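Long-range contacts in putative metalloprotease II (PDB 4ON1), which probably acts as an extracellular zinc-dependent endopeptidase related to fragilysin, encoded by the pathogenicity island of Bacteroides fragilis: residues T202-L207 and T241-I246; M206-K211 and K247-K252. All coordinates share one frame; numbering follows the deposited sequence.

Contact 1. Residues T202-L207 and T241-I246; sequences TLEFML and TVKYTI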
ATOM      1  N   THR A 202     -19.318  -2.643   4.226  1.00 24.31           N
ATOM      2  CA  THR A 202     -18.334  -1.926   3.428  1.00 28.15           C
ATOM      3  C   THR A 202     -17.462  -1.052   4.321  1.00 23.84           C
ATOM      4  O   THR A 202     -17.955  -0.184   5.030  1.00 31.17           O
ATOM      5  CB  THR A 202     -18.999  -1.042   2.352  1.00 37.95           C
ATOM      6  OG1 THR A 202     -19.705  -1.868   1.418  1.00 42.75           O
ATOM      7  CG2 THR A 202     -17.946  -0.238   1.604  1.00 36.23           C
ATOM      8  N   LEU A 203     -16.160  -1.298   4.296  1.00 17.56           N
ATOM      9  CA  LEU A 203     -15.213  -0.439   4.989  1.00 18.63           C
ATOM     10  C   LEU A 203     -14.519   0.459   3.971  1.00 22.37           C
ATOM     11  O   LEU A 203     -13.810  -0.031   3.092  1.00 19.24           O
ATOM     12  CB  LEU A 203     -14.191  -1.278   5.762  1.00 19.02           C
ATOM     13  CG  LEU A 203     -13.155  -0.530   6.602  1.00 24.01           C
ATOM     14  CD1 LEU A 203     -13.824   0.477   7.533  1.00 36.38           C
ATOM     15  CD2 LEU A 203     -12.319  -1.517   7.388  1.00 28.40           C
ATOM     16  N   GLU A 204     -14.751   1.767   4.060  1.00 15.44           N
ATOM     17  CA  GLU A 204     -14.127   2.703   3.118  1.00 14.46           C
ATOM     18  C   GLU A 204     -13.020   3.520   3.764  1.00 21.55           C
ATOM     19  O   GLU A 204     -13.265   4.249   4.725  1.00 22.25           O
ATOM     20  CB  GLU A 204     -15.163   3.657   2.505  1.00 23.24           C
ATOM     21  CG  GLU A 204     -14.551   4.664   1.514  1.00 22.45           C
ATOM     22  CD  GLU A 204     -15.581   5.601   0.885  1.00 26.98           C
ATOM     23  OE1 GLU A 204     -16.723   5.676   1.386  1.00 37.22           O
ATOM     24  OE2 GLU A 204     -15.248   6.268  -0.118  1.00 34.04           O
ATOM     25  N   PHE A 205     -11.801   3.382   3.247  1.00 13.33           N
ATOM     26  CA  PHE A 205     -10.683   4.202   3.703  1.00 12.46           C
ATOM     27  C   PHE A 205     -10.535   5.441   2.840  1.00 22.08           C
ATOM     28  O   PHE A 205     -10.467   5.340   1.609  1.00 15.99           O
ATOM     29  CB  PHE A 205      -9.375   3.407   3.687  1.00 12.46           C
ATOM     30  CG  PHE A 205      -9.362   2.266   4.642  1.00 20.44           C
ATOM     31  CD1 PHE A 205      -9.114   2.479   5.992  1.00 17.87           C
ATOM     32  CD2 PHE A 205      -9.631   0.977   4.201  1.00 22.62           C
ATOM     33  CE1 PHE A 205      -9.118   1.421   6.880  1.00 11.68           C
ATOM     34  CE2 PHE A 205      -9.639  -0.089   5.086  1.00 24.64           C
ATOM     35  CZ  PHE A 205      -9.377   0.133   6.427  1.00 18.16           C
ATOM     36  N   MET A 206     -10.494   6.605   3.485  1.00 12.34           N
ATOM     37  CA  MET A 206     -10.255   7.854   2.779  1.00 16.00           C
ATOM     38  C   MET A 206      -8.774   8.184   2.857  1.00 18.97           C
ATOM     39  O   MET A 206      -8.251   8.531   3.916  1.00 15.66           O
ATOM     40  CB  MET A 206     -11.095   8.989   3.368  1.00 17.92           C
ATOM     41  CG  MET A 206     -12.594   8.709   3.426  1.00 16.05           C
ATOM     42  SD  MET A 206     -13.335   8.677   1.776  1.00 19.76           S
ATOM     43  CE  MET A 206     -13.352  10.439   1.412  1.00 18.00           C
ATOM     44  N   LEU A 207      -8.093   8.048   1.725  1.00  8.23           N
ATOM     45  CA  LEU A 207      -6.652   8.236   1.689  1.00 10.40           C
ATOM     46  C   LEU A 207      -6.349   9.624   1.147  1.00 13.30           C
ATOM     47  O   LEU A 207      -6.576   9.915  -0.028  1.00 16.37           O
ATOM     48  CB  LEU A 207      -5.993   7.147   0.845  1.00  7.26           C
ATOM     49  CG  LEU A 207      -6.373   5.719   1.260  1.00 17.47           C
ATOM     50  CD1 LEU A 207      -5.697   4.705   0.374  1.00 19.84           C
ATOM     51  CD2 LEU A 207      -5.993   5.462   2.696  1.00 13.28           C
ATOM     52  N   THR A 241     -16.193  -5.785   2.778  1.00 21.30           N
ATOM     53  CA  THR A 241     -15.598  -5.415   1.506  1.00 23.14           C
ATOM     54  C   THR A 241     -14.870  -4.115   1.788  1.00 24.50           C
ATOM     55  O   THR A 241     -15.253  -3.373   2.694  1.00 19.14           O
ATOM     56  CB  THR A 241     -16.635  -5.218   0.379  1.00 23.88           C
ATOM     57  OG1 THR A 241     -17.563  -4.198   0.768  1.00 26.02           O
ATOM     58  CG2 THR A 241     -17.380  -6.518   0.098  1.00 27.13           C
ATOM     59  N   VAL A 242     -13.820  -3.833   1.029  1.00 14.99           N
ATOM     60  CA  VAL A 242     -13.009  -2.670   1.325  1.00 13.74           C
ATOM     61  C   VAL A 242     -12.990  -1.730   0.133  1.00 19.24           C
ATOM     62  O   VAL A 242     -12.894  -2.154  -1.017  1.00 16.93           O
ATOM     63  CB  VAL A 242     -11.572  -3.059   1.707  1.00 20.18           C
ATOM     64  CG1 VAL A 242     -10.787  -1.825   2.066  1.00 18.10           C
ATOM     65  CG2 VAL A 242     -11.585  -4.009   2.899  1.00 26.77           C
ATOM     66  N   LYS A 243     -13.140  -0.446   0.421  1.00 16.29           N
ATOM     67  CA  LYS A 243     -13.062   0.582  -0.597  1.00 15.44           C
ATOM     68  C   LYS A 243     -11.963   1.553  -0.197  1.00 18.27           C
ATOM     69  O   LYS A 243     -11.891   1.972   0.958  1.00 18.99           O
ATOM     70  CB  LYS A 243     -14.415   1.282  -0.755  1.00 21.66           C
ATOM     71  CG  LYS A 243     -14.454   2.364  -1.823  1.00 30.42           C
ATOM     72  CD  LYS A 243     -15.839   3.007  -1.873  1.00 29.64           C
ATOM     73  CE  LYS A 243     -15.926   4.063  -2.968  1.00 45.50           C
ATOM     74  NZ  LYS A 243     -17.328   4.534  -3.190  1.00 50.53           N
ATOM     75  N   TYR A 244     -11.093   1.886  -1.143  1.00 10.04           N
ATOM     76  CA  TYR A 244     -10.046   2.875  -0.903  1.00 11.69           C
ATOM     77  C   TYR A 244     -10.281   4.094  -1.781  1.00 15.61           C
ATOM     78  O   TYR A 244     -10.254   3.993  -3.003  1.00 16.09           O
ATOM     79  CB  TYR A 244      -8.658   2.300  -1.189  1.00  8.21           C
ATOM     80  CG  TYR A 244      -8.338   1.009  -0.467  1.00 12.69           C
ATOM     81  CD1 TYR A 244      -7.719   1.022   0.773  1.00 12.64           C
ATOM     82  CD2 TYR A 244      -8.643  -0.222  -1.035  1.00 13.94           C
ATOM     83  CE1 TYR A 244      -7.415  -0.164   1.440  1.00 10.45           C
ATOM     84  CE2 TYR A 244      -8.339  -1.409  -0.382  1.00 14.86           C
ATOM     85  CZ  TYR A 244      -7.722  -1.370   0.854  1.00 11.19           C
ATOM     86  OH  TYR A 244      -7.417  -2.550   1.505  1.00 15.73           O
ATOM     87  N   THR A 245     -10.531   5.239  -1.160  1.00 15.38           N
ATOM     88  CA  THR A 245     -10.790   6.463  -1.909  1.00 14.27           C
ATOM     89  C   THR A 245      -9.613   7.411  -1.764  1.00 14.78           C
ATOM     90  O   THR A 245      -9.317   7.890  -0.673  1.00 11.56           O
ATOM     91  CB  THR A 245     -12.091   7.138  -1.443  1.00 15.07           C
ATOM     92  OG1 THR A 245     -13.181   6.255  -1.720  1.00 17.46           O
ATOM     93  CG2 THR A 245     -12.315   8.459  -2.179  1.00 18.28           C
ATOM     94  N   ILE A 246      -8.910   7.634  -2.865  1.00 10.63           N
ATOM     95  CA  ILE A 246      -7.714   8.465  -2.853  1.00  9.52           C
ATOM     96  C   ILE A 246      -8.030   9.877  -3.320  1.00 15.57           C
ATOM     97  O   ILE A 246      -8.486  10.072  -4.447  1.00 16.63           O
ATOM     98  CB  ILE A 246      -6.606   7.868  -3.759  1.00 13.37           C
ATOM     99  CG1 ILE A 246      -6.252   6.444  -3.319  1.00 12.56           C
ATOM    100  CG2 ILE A 246      -5.357   8.758  -3.751  1.00 15.86           C
ATOM    101  CD1 ILE A 246      -5.551   5.629  -4.420  1.00 11.17           C
TER
HETATM  102  O   HOH W   1     -20.288  -4.605   1.383  1.00 65.00           O
HETATM  103  O   HOH W   2     -18.309   5.816  -1.221  1.00 52.63           O
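E204 and K243 lie side by side on two neighbouring parallel strands, both side chains extended and pointing the same way. E204 CG is anti to the backbone N (chi1 180°) and the chain beyond it is extended; its carboxylate reaches T245, whose hydroxyl donates to the anti lone pair of E204 OE2 (OG1 to OE2 2.6 Å). The other oxygen, OE1, is turned to a water that it shares with K243 NZ, and it also forms a salt bridge with K282. K243 NZ itself stays 4.1 Å from E204 OE2, so the lysine meets the carboxylate mainly through its CD and CE methylenes and the water. M206 SD rests 3.8 Å from T245 CB on this same face, while toward the N-terminal ends of the strands one water bridges T202 OG1 and T241 OG1.

The face carrying L203, F205 and L207 is largely apolar. The F205 and Y244 rings run alongside each other, planes 18° apart, but barely overlap, with centroids 5.7 Å apart. V242 CG1 meets the F205 ring at its edge, 3.7 Å from CE2, and also lies over the rim of one Y244 face. L207 CD1 packs against Y244 CB and I246 CG1, beneath helix 217-230, where T228 binds Y244 OH. Five backbone hydrogen bonds, such as T245 N to F205 O (2.8 Å), join the strands as a parallel pair, consistent with the mainly parallel sheet of a metzincin-type catalytic domain.

Contact 2. Residues M206-K211 and K247-K252; sequences MLIKEK and KDSSHK
K209 and S249 meet near the end of the paired strands: the hydroxyl of S249 donates to K209 O (OG to O 2.9 Å), approaching tilted from the carbonyl plane. A chi1 of 80° sets OG between the backbone N and the carbonyl carbon, and there it also accepts from H251 N at 3.0 Å, closing an ST turn. The backbone bond from S249 N to K209 O is weak, but a water accepts from that same N. Behind the hydroxyl, S249 CB presses on I208 CG2 at 3.5 Å, a tight carbon contact, with F266 and W273 touching I208 from beyond.

Upstream, K247 N to L207 O and K209 N to K247 O (2.8 Å) carry the parallel pairing toward the C-terminal ends of two inner strands, 240-248 flanked by 52-68 and 201-209 by 284-288, in what is probably the metzincin-type sheet. K209 and D248 run alongside each other, their salt bridge long (NZ to OD1 3.7 Å) and supplemented by a water between K209 NZ and D248 OD2. K247 CD leans on the methyl of M206.

Past the turn the two segments are joined again by K211 N donating to H251 O (2.8 Å) from above the carbonyl plane. The extended K211 side chain lies beside that of K252, pointing the same way, CD to CE 3.6 Å, which leaves the two NZ atoms, like charges, close together. Further out, R288 holds the E210 carboxylate, Y269 receives a hydrogen bond from S250 N, and its ring meets that of H251.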
ATOM      1  N   MET A 206     -10.494   6.605   3.485  1.00 12.34           N
ATOM      2  CA  MET A 206     -10.255   7.854   2.779  1.00 16.00           C
ATOM      3  C   MET A 206      -8.774   8.184   2.857  1.00 18.97           C
ATOM      4  O   MET A 206      -8.251   8.531   3.916  1.00 15.66           O
ATOM      5  CB  MET A 206     -11.095   8.989   3.368  1.00 17.92           C
ATOM      6  CG  MET A 206     -12.594   8.709   3.426  1.00 16.05           C
ATOM      7  SD  MET A 206     -13.335   8.677   1.776  1.00 19.76           S
ATOM      8  CE  MET A 206     -13.352  10.439   1.412  1.00 18.00           C
ATOM      9  N   LEU A 207      -8.093   8.048   1.725  1.00  8.23           N
ATOM     10  CA  LEU A 207      -6.652   8.236   1.689  1.00 10.40           C
ATOM     11  C   LEU A 207      -6.349   9.624   1.147  1.00 13.30           C
ATOM     12  O   LEU A 207      -6.576   9.915  -0.028  1.00 16.37           O
ATOM     13  CB  LEU A 207      -5.993   7.147   0.845  1.00  7.26           C
ATOM     14  CG  LEU A 207      -6.373   5.719   1.260  1.00 17.47           C
ATOM     15  CD1 LEU A 207      -5.697   4.705   0.374  1.00 19.84           C
ATOM     16  CD2 LEU A 207      -5.993   5.462   2.696  1.00 13.28           C
ATOM     17  N   ILE A 208      -5.853  10.488   2.019  1.00 12.65           N
ATOM     18  CA  ILE A 208      -5.727  11.895   1.683  1.00 11.40           C
ATOM     19  C   ILE A 208      -4.273  12.244   1.406  1.00 14.62           C
ATOM     20  O   ILE A 208      -3.427  12.124   2.288  1.00 15.22           O
ATOM     21  CB  ILE A 208      -6.261  12.791   2.817  1.00 11.11           C
ATOM     22  CG1 ILE A 208      -7.677  12.361   3.233  1.00  9.12           C
ATOM     23  CG2 ILE A 208      -6.249  14.254   2.383  1.00  9.81           C
ATOM     24  CD1 ILE A 208      -8.704  12.377   2.079  1.00 10.41           C
ATOM     25  N   LYS A 209      -3.979  12.658   0.178  1.00  8.79           N
ATOM     26  CA  LYS A 209      -2.607  13.028  -0.183  1.00 13.15           C
ATOM     27  C   LYS A 209      -2.253  14.393   0.370  1.00 18.50           C
ATOM     28  O   LYS A 209      -2.914  15.381   0.059  1.00 18.22           O
ATOM     29  CB  LYS A 209      -2.412  13.017  -1.706  1.00  9.58           C
ATOM     30  CG  LYS A 209      -2.621  11.637  -2.317  1.00 22.48           C
ATOM     31  CD  LYS A 209      -2.717  11.689  -3.835  1.00 24.26           C
ATOM     32  CE  LYS A 209      -1.382  12.050  -4.458  1.00 34.84           C
ATOM     33  NZ  LYS A 209      -1.461  11.997  -5.943  1.00 39.07           N
ATOM     34  N   GLU A 210      -1.211  14.440   1.196  1.00 13.93           N
ATOM     35  CA  GLU A 210      -0.702  15.703   1.724  1.00 15.29           C
ATOM     36  C   GLU A 210      -0.248  16.584   0.563  1.00 12.80           C
ATOM     37  O   GLU A 210       0.410  16.114  -0.365  1.00 14.28           O
ATOM     38  CB  GLU A 210       0.446  15.455   2.709  1.00 14.32           C
ATOM     39  CG  GLU A 210       1.112  16.720   3.262  1.00 18.13           C
ATOM     40  CD  GLU A 210       2.278  16.411   4.201  1.00 23.80           C
ATOM     41  OE1 GLU A 210       2.125  15.544   5.093  1.00 28.68           O
ATOM     42  OE2 GLU A 210       3.353  17.021   4.031  1.00 35.35           O
ATOM     43  N   LYS A 211      -0.664  17.844   0.568  1.00 14.33           N
ATOM     44  CA  LYS A 211      -0.231  18.763  -0.480  1.00 13.06           C
ATOM     45  C   LYS A 211       1.274  18.994  -0.417  1.00 15.19           C
ATOM     46  O   LYS A 211       1.822  19.288   0.647  1.00 18.15           O
ATOM     47  CB  LYS A 211      -0.973  20.094  -0.393  1.00 13.83           C
ATOM     48  CG  LYS A 211      -0.653  21.015  -1.576  1.00 20.47           C
ATOM     49  CD  LYS A 211      -1.411  22.320  -1.485  1.00 39.67           C
ATOM     50  CE  LYS A 211      -1.138  23.200  -2.700  1.00 44.60           C
ATOM     51  NZ  LYS A 211      -1.872  24.497  -2.613  1.00 49.30           N
ATOM     52  N   LYS A 247      -7.772  10.859  -2.462  1.00 11.29           N
ATOM     53  CA  LYS A 247      -8.088  12.255  -2.781  1.00 17.23           C
ATOM     54  C   LYS A 247      -6.908  13.182  -2.573  1.00 17.99           C
ATOM     55  O   LYS A 247      -6.117  12.988  -1.651  1.00 18.18           O
ATOM     56  CB  LYS A 247      -9.254  12.757  -1.924  1.00 17.88           C
ATOM     57  CG  LYS A 247     -10.512  11.924  -2.000  1.00 21.14           C
ATOM     58  CD  LYS A 247     -11.587  12.489  -1.071  1.00 34.33           C
ATOM     59  CE  LYS A 247     -12.070  13.853  -1.539  1.00 34.79           C
ATOM     60  NZ  LYS A 247     -12.612  13.812  -2.929  1.00 41.58           N
ATOM     61  N   ASP A 248      -6.786  14.190  -3.433  1.00 12.96           N
ATOM     62  CA  ASP A 248      -5.861  15.285  -3.166  1.00 14.54           C
ATOM     63  C   ASP A 248      -6.447  16.237  -2.131  1.00 15.63           C
ATOM     64  O   ASP A 248      -7.659  16.304  -1.951  1.00 16.08           O
ATOM     65  CB  ASP A 248      -5.518  16.053  -4.446  1.00 22.13           C
ATOM     66  CG  ASP A 248      -4.640  15.249  -5.389  1.00 42.05           C
ATOM     67  OD1 ASP A 248      -3.462  15.012  -5.044  1.00 51.77           O
ATOM     68  OD2 ASP A 248      -5.124  14.857  -6.472  1.00 49.30           O
ATOM     69  N   SER A 249      -5.570  16.965  -1.451  1.00 15.15           N
ATOM     70  CA  SER A 249      -5.974  17.941  -0.452  1.00 18.22           C
ATOM     71  C   SER A 249      -5.174  19.215  -0.636  1.00 22.06           C
ATOM     72  O   SER A 249      -4.271  19.276  -1.472  1.00 18.73           O
ATOM     73  CB  SER A 249      -5.755  17.412   0.964  1.00 13.49           C
ATOM     74  OG  SER A 249      -4.393  17.557   1.309  1.00 12.46           O
ATOM     75  N   SER A 250      -5.501  20.234   0.149  1.00 11.71           N
ATOM     76  CA  SER A 250      -4.671  21.425   0.192  1.00 17.80           C
ATOM     77  C   SER A 250      -4.014  21.512   1.568  1.00 23.22           C
ATOM     78  O   SER A 250      -3.616  22.585   2.018  1.00 25.76           O
ATOM     79  CB  SER A 250      -5.496  22.680  -0.116  1.00 21.02           C
ATOM     80  OG  SER A 250      -6.369  22.982   0.955  1.00 43.60           O
ATOM     81  N   HIS A 251      -3.902  20.368   2.238  1.00 18.47           N
ATOM     82  CA  HIS A 251      -3.306  20.332   3.570  1.00 17.46           C
ATOM     83  C   HIS A 251      -1.821  20.017   3.491  1.00 15.45           C
ATOM     84  O   HIS A 251      -1.431  18.953   3.004  1.00 15.74           O
ATOM     85  CB  HIS A 251      -4.008  19.303   4.454  1.00 17.39           C
ATOM     86  CG  HIS A 251      -3.365  19.122   5.794  1.00 19.95           C
ATOM     87  ND1 HIS A 251      -3.400  20.090   6.775  1.00 18.10           N
ATOM     88  CD2 HIS A 251      -2.684  18.075   6.321  1.00 12.60           C
ATOM     89  CE1 HIS A 251      -2.762  19.651   7.846  1.00 21.31           C
ATOM     90  NE2 HIS A 251      -2.318  18.430   7.598  1.00 22.64           N
ATOM     91  N   LYS A 252      -1.000  20.961   3.947  1.00 20.22           N
ATOM     92  CA  LYS A 252       0.458  20.804   3.982  1.00 23.42           C
ATOM     93  C   LYS A 252       0.970  20.501   5.385  1.00 24.29           C
ATOM     94  O   LYS A 252       0.269  20.739   6.369  1.00 36.84           O
ATOM     95  CB  LYS A 252       1.134  22.072   3.462  1.00 18.69           C
ATOM     96  CG  LYS A 252       0.670  22.510   2.088  1.00 31.62           C
ATOM     97  CD  LYS A 252       1.290  23.856   1.723  1.00 40.52           C
ATOM     98  CE  LYS A 252       0.707  24.422   0.439  1.00 50.86           C
ATOM     99  NZ  LYS A 252       1.241  25.781   0.128  1.00 62.74           N
TER
HETATM  100  O   HOH W   3      -2.749  16.689  -2.499  1.00 19.70           O
HETATM  101  O   HOH W   4      -3.463  12.820  -7.648  1.00 42.81           O

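How the contacts relate
Contacts 1 and 2 are successive lengths of one strand pairing, 201-209 with 240-248, and their centres lie 15 Å apart. M206 and L207 belong to both: L207 N is bonded to T245 in contact 1 and its O to K247 in contact 2, so the hydrogen bonding passes unbroken from one to the other. I246 CG2 also packs on K209 CD, 3.9 Å away. Contact 1 is the one nearer the zinc site, with the F205 side chain about 10 Å from that of the zinc ligand H338 and about 12 Å from that of H334. Contact 2 lies away from the metal, where both strands run out into loops.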